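Local coordinates for CRISPR-associated endonuclease/helicase Cas3 (Thermus thermophilus HB8, PDB 3SK9), which cuts single-stranded DNA with a metal-dependent HD nuclease domain, the part present here, and carries a helicase domain elsewhere, serving CRISPR immunity against viruses and plasmids, at residues E197-F208 with R256-Y264; M30-L41 with L64-L73. All coordinates share one frame; numbering follows the deposited sequence.

Contact 1 (E197-F208 with R256-Y264)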
# COMPACT_ATOMS: atom_id res chain seq x y z
N GLU A 197 4.48 15.29 -8.93
CA GLU A 197 4.08 15.53 -7.54
C GLU A 197 2.96 14.59 -7.04
O GLU A 197 2.86 14.32 -5.86
CB GLU A 197 3.59 16.97 -7.35
CG GLU A 197 4.69 18.00 -7.50
CD GLU A 197 5.66 17.98 -6.36
OE1 GLU A 197 5.35 18.55 -5.27
OE2 GLU A 197 6.76 17.44 -6.60
N ALA A 198 2.06 14.16 -7.93
CA ALA A 198 1.01 13.24 -7.55
C ALA A 198 1.63 11.91 -7.15
O ALA A 198 1.20 11.27 -6.20
CB ALA A 198 0.07 13.02 -8.71
N VAL A 199 2.61 11.48 -7.91
CA VAL A 199 3.24 10.19 -7.63
C VAL A 199 4.06 10.25 -6.34
O VAL A 199 4.03 9.32 -5.54
CB VAL A 199 4.16 9.83 -8.83
CG1 VAL A 199 4.99 8.54 -8.58
CG2 VAL A 199 3.29 9.72 -10.05
N LEU A 200 4.77 11.35 -6.15
CA LEU A 200 5.59 11.53 -4.94
C LEU A 200 4.65 11.63 -3.70
O LEU A 200 5.02 11.22 -2.59
CB LEU A 200 6.45 12.80 -5.09
CG LEU A 200 7.58 12.61 -6.16
CD1 LEU A 200 8.21 13.98 -6.60
CD2 LEU A 200 8.64 11.60 -5.61
N ARG A 201 3.48 12.26 -3.87
CA ARG A 201 2.53 12.31 -2.75
C ARG A 201 2.16 10.88 -2.32
O ARG A 201 2.07 10.60 -1.12
CB ARG A 201 1.27 13.14 -3.11
CG ARG A 201 1.43 14.61 -2.75
CD ARG A 201 0.12 15.41 -3.02
NE ARG A 201 -0.08 15.79 -4.42
CZ ARG A 201 0.57 16.79 -5.01
NH1 ARG A 201 1.47 17.49 -4.33
NH2 ARG A 201 0.29 17.13 -6.25
N VAL A 202 1.91 9.99 -3.28
CA VAL A 202 1.58 8.60 -2.93
C VAL A 202 2.78 7.88 -2.30
O VAL A 202 2.62 7.06 -1.36
CB VAL A 202 1.08 7.84 -4.18
CG1 VAL A 202 1.08 6.30 -3.95
CG2 VAL A 202 -0.32 8.38 -4.60
N MET A 203 3.97 8.13 -2.85
CA MET A 203 5.19 7.57 -2.29
C MET A 203 5.34 7.85 -0.79
O MET A 203 5.55 6.92 -0.01
CB MET A 203 6.41 8.14 -3.04
CG MET A 203 7.75 7.51 -2.66
SD MET A 203 8.46 8.16 -1.14
CE MET A 203 8.73 9.87 -1.63
N ALA A 204 5.27 9.14 -0.43
CA ALA A 204 5.47 9.54 0.97
C ALA A 204 4.34 8.96 1.84
O ALA A 204 4.56 8.54 2.98
CB ALA A 204 5.50 11.09 1.05
N LEU A 205 3.12 8.96 1.30
CA LEU A 205 1.97 8.47 2.08
C LEU A 205 2.17 6.99 2.37
O LEU A 205 1.92 6.53 3.48
CB LEU A 205 0.66 8.68 1.32
CG LEU A 205 -0.62 8.19 2.03
CD1 LEU A 205 -0.84 8.94 3.33
CD2 LEU A 205 -1.84 8.37 1.04
N ALA A 206 2.61 6.23 1.36
CA ALA A 206 2.78 4.78 1.53
C ALA A 206 3.90 4.47 2.52
O ALA A 206 3.74 3.58 3.36
CB ALA A 206 3.02 4.08 0.20
N SER A 207 4.99 5.25 2.46
CA SER A 207 6.08 5.10 3.42
C SER A 207 5.59 5.27 4.90
O SER A 207 5.85 4.44 5.81
CB SER A 207 7.18 6.09 3.11
OG SER A 207 8.11 6.11 4.15
N PHE A 208 4.87 6.34 5.13
CA PHE A 208 4.29 6.56 6.46
C PHE A 208 3.23 5.51 6.84
O PHE A 208 3.25 4.96 7.95
CB PHE A 208 3.67 7.96 6.52
CG PHE A 208 2.98 8.26 7.83
CD1 PHE A 208 3.73 8.55 8.97
CD2 PHE A 208 1.58 8.29 7.91
CE1 PHE A 208 3.10 8.87 10.20
CE2 PHE A 208 0.93 8.60 9.16
CZ PHE A 208 1.71 8.90 10.28
N ARG A 256 7.12 18.16 6.18
CA ARG A 256 6.31 18.58 5.04
C ARG A 256 6.91 17.96 3.79
O ARG A 256 8.08 18.20 3.51
CB ARG A 256 6.32 20.12 4.97
CG ARG A 256 6.12 20.72 3.56
CD ARG A 256 4.66 21.04 3.26
NE ARG A 256 4.15 22.13 4.09
CZ ARG A 256 2.91 22.62 4.01
NH1 ARG A 256 2.04 22.14 3.13
NH2 ARG A 256 2.54 23.61 4.82
N GLU A 257 6.13 17.20 3.02
CA GLU A 257 6.66 16.52 1.82
C GLU A 257 5.64 16.69 0.69
O GLU A 257 4.49 16.27 0.85
CB GLU A 257 6.85 14.99 2.09
CG GLU A 257 7.90 14.66 3.18
CD GLU A 257 8.21 13.15 3.32
OE1 GLU A 257 7.86 12.57 4.37
OE2 GLU A 257 8.81 12.57 2.39
N PHE A 258 6.02 17.31 -0.42
CA PHE A 258 5.13 17.33 -1.60
C PHE A 258 3.72 17.80 -1.28
O PHE A 258 2.72 17.30 -1.84
CB PHE A 258 5.09 15.96 -2.26
CG PHE A 258 6.45 15.29 -2.29
CD1 PHE A 258 7.46 15.81 -3.10
CD2 PHE A 258 6.72 14.18 -1.48
CE1 PHE A 258 8.72 15.21 -3.12
CE2 PHE A 258 7.97 13.58 -1.47
CZ PHE A 258 8.98 14.08 -2.28
N GLY A 259 3.62 18.83 -0.46
CA GLY A 259 2.32 19.40 -0.16
C GLY A 259 1.42 18.63 0.80
O GLY A 259 0.22 18.93 0.88
N GLU A 260 1.98 17.66 1.53
CA GLU A 260 1.24 16.95 2.59
C GLU A 260 2.11 16.90 3.84
O GLU A 260 3.33 17.24 3.79
CB GLU A 260 0.81 15.52 2.15
CG GLU A 260 2.00 14.59 1.84
CD GLU A 260 1.61 13.34 1.01
OE1 GLU A 260 0.42 13.16 0.68
OE2 GLU A 260 2.49 12.50 0.69
N LEU A 261 1.51 16.54 4.96
CA LEU A 261 2.16 16.66 6.26
C LEU A 261 2.12 15.36 7.03
O LEU A 261 1.10 14.63 7.00
CB LEU A 261 1.42 17.74 7.12
CG LEU A 261 1.39 19.13 6.51
CD1 LEU A 261 0.37 20.09 7.23
CD2 LEU A 261 2.80 19.76 6.50
N PHE A 262 3.19 15.10 7.78
CA PHE A 262 3.24 13.95 8.68
C PHE A 262 3.89 14.38 9.98
O PHE A 262 4.70 15.29 9.98
CB PHE A 262 4.13 12.83 8.05
CG PHE A 262 3.64 12.37 6.68
CD1 PHE A 262 2.52 11.57 6.56
CD2 PHE A 262 4.28 12.78 5.52
CE1 PHE A 262 2.06 11.17 5.31
CE2 PHE A 262 3.81 12.36 4.28
CZ PHE A 262 2.71 11.58 4.19
N PRO A 263 3.59 13.70 11.09
CA PRO A 263 4.39 13.93 12.30
C PRO A 263 5.88 13.54 12.12
O PRO A 263 6.22 12.49 11.51
CB PRO A 263 3.72 13.05 13.35
CG PRO A 263 3.09 11.93 12.55
CD PRO A 263 2.64 12.58 11.25
N TYR A 264 6.77 14.42 12.58
CA TYR A 264 8.19 14.11 12.72
C TYR A 264 8.42 13.50 14.10
O TYR A 264 8.25 14.17 15.14
CB TYR A 264 9.04 15.36 12.49
CG TYR A 264 10.52 15.18 12.77
CD1 TYR A 264 11.36 14.53 11.86
CD2 TYR A 264 11.08 15.63 13.97
CE1 TYR A 264 12.71 14.36 12.13
CE2 TYR A 264 12.43 15.46 14.24
CZ TYR A 264 13.24 14.83 13.33
OH TYR A 264 14.58 14.69 13.62
O HOH W 1 6.86 10.02 4.57
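Phe258 lies against helix 197-208 at the outer end of this contact, its ring face covered by Leu200, whose CB stands 3.6 Å from the ring centroid and almost on the ring normal. Met203 CE reaches the same ring obliquely, 3.8 Å from CE2, and Ala204 CB sits at its edge. Phe258 and Gly259 form the bend of a type I' turn from Glu257 to Glu260, joining two antiparallel strands into a beta hairpin; the positive phi and the nearby preceding carbonyl favour glycine at 259. The tightly packed part lies at the other end, where buried Phe208 and Phe262 meet obliquely, their planes 37° apart. CG of Phe208 stands anti to its backbone nitrogen (chi1 177°), which puts Phe262 CD1 over one ring face, 3.5 Å above the Phe208 plane. Small Ala204 lets the Phe262 ring close in, Ala204 CB lying 3.9 Å from Phe262 CE2. On the looser side, partly exposed Glu257 is joined to the helix through a water that donates to both its OE1 and Ala204 O, while Arg255 also pairs with OE1. Polar groups grip the turn: Arg201 NH1 donates to Phe258 O at 2.8 Å, in the guanidinium plane but above that of the carbonyl, and its NE meets Asp55. Glu260 OE2 lies 2.7 Å from Arg201 O, and Tyr52 OH hydrogen-bonds to Glu260 OE1. The chemistry implies a hairpin held to an HD-domain helix by aromatic rings, buried at Phe208 and Phe262 and partly exposed at Phe258, while Arg201 and Glu260 each also pair with helix 46-56.

Contact 2 (M30-L41 with L64-L73)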
# COMPACT_ATOMS: atom_id res chain seq x y z
N MET A 30 -2.16 -5.48 4.44
CA MET A 30 -2.49 -4.55 3.32
C MET A 30 -3.72 -3.71 3.65
O MET A 30 -3.77 -2.49 3.38
CB MET A 30 -2.71 -5.34 2.00
CG MET A 30 -1.43 -5.98 1.36
SD MET A 30 -1.90 -7.23 0.08
CE MET A 30 -2.64 -6.18 -1.16
N LEU A 31 -4.72 -4.32 4.27
CA LEU A 31 -5.92 -3.55 4.60
C LEU A 31 -5.64 -2.57 5.75
O LEU A 31 -6.20 -1.43 5.76
CB LEU A 31 -7.07 -4.48 4.96
CG LEU A 31 -7.66 -5.30 3.81
CD1 LEU A 31 -8.63 -6.37 4.38
CD2 LEU A 31 -8.37 -4.41 2.79
N ASP A 32 -4.78 -2.96 6.68
CA ASP A 32 -4.40 -2.04 7.78
C ASP A 32 -3.69 -0.80 7.20
O ASP A 32 -3.90 0.32 7.68
CB ASP A 32 -3.40 -2.70 8.75
CG ASP A 32 -4.06 -3.81 9.60
OD1 ASP A 32 -5.30 -3.85 9.63
OD2 ASP A 32 -3.31 -4.59 10.21
N THR A 33 -2.81 -1.05 6.24
CA THR A 33 -2.03 0.03 5.59
C THR A 33 -2.99 0.97 4.87
O THR A 33 -2.88 2.18 4.94
CB THR A 33 -0.97 -0.57 4.59
OG1 THR A 33 -0.07 -1.40 5.34
CG2 THR A 33 -0.16 0.57 3.88
N ALA A 34 -3.92 0.41 4.12
CA ALA A 34 -4.95 1.24 3.45
C ALA A 34 -5.79 2.02 4.46
O ALA A 34 -6.15 3.18 4.19
CB ALA A 34 -5.89 0.35 2.59
N ALA A 35 -6.09 1.42 5.60
CA ALA A 35 -6.92 2.07 6.62
C ALA A 35 -6.16 3.26 7.23
O ALA A 35 -6.74 4.33 7.45
CB ALA A 35 -7.36 1.05 7.73
N VAL A 36 -4.86 3.08 7.48
CA VAL A 36 -4.05 4.21 8.00
C VAL A 36 -3.99 5.31 6.94
O VAL A 36 -4.12 6.52 7.26
CB VAL A 36 -2.61 3.77 8.35
CG1 VAL A 36 -1.72 4.99 8.72
CG2 VAL A 36 -2.62 2.73 9.53
N ALA A 37 -3.77 4.92 5.67
CA ALA A 37 -3.70 5.92 4.59
C ALA A 37 -5.00 6.74 4.53
O ALA A 37 -4.96 7.95 4.41
CB ALA A 37 -3.46 5.23 3.22
N LEU A 38 -6.15 6.05 4.57
CA LEU A 38 -7.43 6.74 4.47
C LEU A 38 -7.63 7.67 5.67
O LEU A 38 -8.03 8.85 5.53
CB LEU A 38 -8.57 5.72 4.34
CG LEU A 38 -9.95 6.34 4.05
CD1 LEU A 38 -9.86 7.32 2.85
CD2 LEU A 38 -11.00 5.26 3.78
N ALA A 39 -7.26 7.19 6.86
CA ALA A 39 -7.44 7.99 8.08
C ALA A 39 -6.56 9.23 8.08
O ALA A 39 -7.00 10.34 8.43
CB ALA A 39 -7.20 7.15 9.34
N VAL A 40 -5.31 9.05 7.72
CA VAL A 40 -4.44 10.22 7.68
C VAL A 40 -4.80 11.21 6.52
O VAL A 40 -4.74 12.40 6.76
CB VAL A 40 -2.90 9.94 7.83
CG1 VAL A 40 -2.32 9.31 6.63
CG2 VAL A 40 -2.20 11.32 8.07
N LEU A 41 -5.27 10.76 5.34
CA LEU A 41 -5.74 11.68 4.29
C LEU A 41 -6.94 12.51 4.78
O LEU A 41 -7.07 13.68 4.45
CB LEU A 41 -6.13 10.94 2.99
CG LEU A 41 -4.91 10.37 2.20
CD1 LEU A 41 -5.40 9.42 1.08
CD2 LEU A 41 -4.01 11.55 1.66
N LEU A 64 -9.41 10.02 -2.46
CA LEU A 64 -8.76 9.51 -1.25
C LEU A 64 -8.89 7.97 -1.15
O LEU A 64 -7.95 7.28 -0.74
CB LEU A 64 -9.31 10.18 0.00
CG LEU A 64 -9.32 11.71 0.02
CD1 LEU A 64 -9.82 12.19 1.41
CD2 LEU A 64 -7.96 12.35 -0.32
N ALA A 65 -10.04 7.43 -1.55
CA ALA A 65 -10.20 5.98 -1.58
C ALA A 65 -9.24 5.32 -2.57
O ALA A 65 -8.68 4.27 -2.25
CB ALA A 65 -11.67 5.60 -1.91
N TRP A 66 -9.10 5.89 -3.77
CA TRP A 66 -8.11 5.45 -4.77
C TRP A 66 -6.67 5.44 -4.20
O TRP A 66 -5.92 4.43 -4.28
CB TRP A 66 -8.18 6.36 -6.01
CG TRP A 66 -6.96 6.36 -6.89
CD1 TRP A 66 -6.06 7.40 -7.07
CD2 TRP A 66 -6.53 5.31 -7.76
NE1 TRP A 66 -5.09 7.03 -7.96
CE2 TRP A 66 -5.34 5.75 -8.39
CE3 TRP A 66 -7.01 4.04 -8.06
CZ2 TRP A 66 -4.65 4.96 -9.33
CZ3 TRP A 66 -6.32 3.25 -8.99
CH2 TRP A 66 -5.14 3.71 -9.60
N ALA A 67 -6.29 6.55 -3.57
CA ALA A 67 -4.94 6.66 -3.03
C ALA A 67 -4.73 5.68 -1.87
O ALA A 67 -3.66 5.06 -1.75
CB ALA A 67 -4.65 8.12 -2.57
N ALA A 68 -5.73 5.54 -1.01
CA ALA A 68 -5.61 4.59 0.10
C ALA A 68 -5.42 3.15 -0.37
O ALA A 68 -4.66 2.40 0.22
CB ALA A 68 -6.89 4.68 1.05
N ALA A 69 -6.19 2.75 -1.36
CA ALA A 69 -6.11 1.38 -1.90
C ALA A 69 -4.74 1.14 -2.55
O ALA A 69 -4.14 0.07 -2.39
CB ALA A 69 -7.19 1.20 -2.95
N LEU A 70 -4.25 2.13 -3.27
CA LEU A 70 -2.93 1.99 -3.90
C LEU A 70 -1.89 1.76 -2.83
O LEU A 70 -1.00 0.92 -2.95
CB LEU A 70 -2.57 3.28 -4.65
CG LEU A 70 -2.97 3.51 -6.09
CD1 LEU A 70 -2.48 4.94 -6.49
CD2 LEU A 70 -2.38 2.41 -7.02
N VAL A 71 -1.93 2.60 -1.80
CA VAL A 71 -0.94 2.54 -0.72
C VAL A 71 -1.03 1.18 0.00
O VAL A 71 -0.03 0.64 0.52
CB VAL A 71 -1.22 3.70 0.24
CG1 VAL A 71 -0.64 3.45 1.60
CG2 VAL A 71 -0.69 5.05 -0.43
N GLY A 72 -2.23 0.64 0.05
CA GLY A 72 -2.38 -0.70 0.63
C GLY A 72 -1.55 -1.77 -0.08
O GLY A 72 -1.35 -2.87 0.46
N LEU A 73 -1.10 -1.50 -1.30
CA LEU A 73 -0.39 -2.54 -2.08
C LEU A 73 1.11 -2.47 -1.86
O LEU A 73 1.84 -3.21 -2.52
CB LEU A 73 -0.69 -2.40 -3.57
CG LEU A 73 -2.19 -2.33 -3.90
CD1 LEU A 73 -2.32 -1.93 -5.34
CD2 LEU A 73 -2.85 -3.66 -3.63
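Ala34 and Gly72 bring helix 30-41 and segment 64-73 together, their CA atoms only 4.3 Å apart. The helix axes approach to 7.6 Å at 145°, a close antiparallel crossing that depends on small residues. Gly72, having no side chain, can lie directly against Met30 O and Ala34 CB. Ala34 CA also makes a CA-H...O contact of 3.4 Å with Ala68 O, and Ala68 CB packs against Leu38 CB. Met30 can be followed outward from the crossing: its CB lies 3.2 Å from Gly72 O, its CG is equally near the same oxygen, and a bend about the CG-SD bond (chi3 67°) carries CE to Leu73 CD2, 3.5 Å away. The unbranched thioether thus lets the methyl reach Leu73, and Val177 of helix 165-181 also touches Met30. Thr33 divides its two branches: OG1 bonds back to His29 O within its own helix, while CG2 meets Val71 CG1 at 3.7 Å. Ala37 CB touches that same valine methyl. Beyond the crossing the helices diverge and larger residues pack between them; Leu41 CD1 reaches Ala67 CB at 3.9 Å, and Leu64 CD2 lies against Leu41 CB. No hydrogen bond joins the two segments. His29, one turn before Thr33, and His74 with Asp75, directly after Leu73, are divalent-metal ligands. This apolar fit is consistent with holding at a set spacing the two helices whose ends carry the metal-binding residues, His29 on one side and the His74-Asp75 HD motif on the other.

Overall arrangement
Contact 2 is the core pairing, its centre about 6 Å from that of the chain, whereas contact 1 lies farther out and is only partly buried. They hold different elements, two early helices in one case and a later helix with the C-terminal hairpin in the other, yet they meet directly: Leu205 of contact 1 packs on Val40, Leu41 and Val71 of contact 2. Helix 196-213 thus lies between the hairpin and the helix pair, and also carries the metal ligand Asp210. The chemistry differs too: contact 2 relies on small and aliphatic residues, while contact 1 combines buried phenylalanines with charged groups and a bridging water where it is partly exposed.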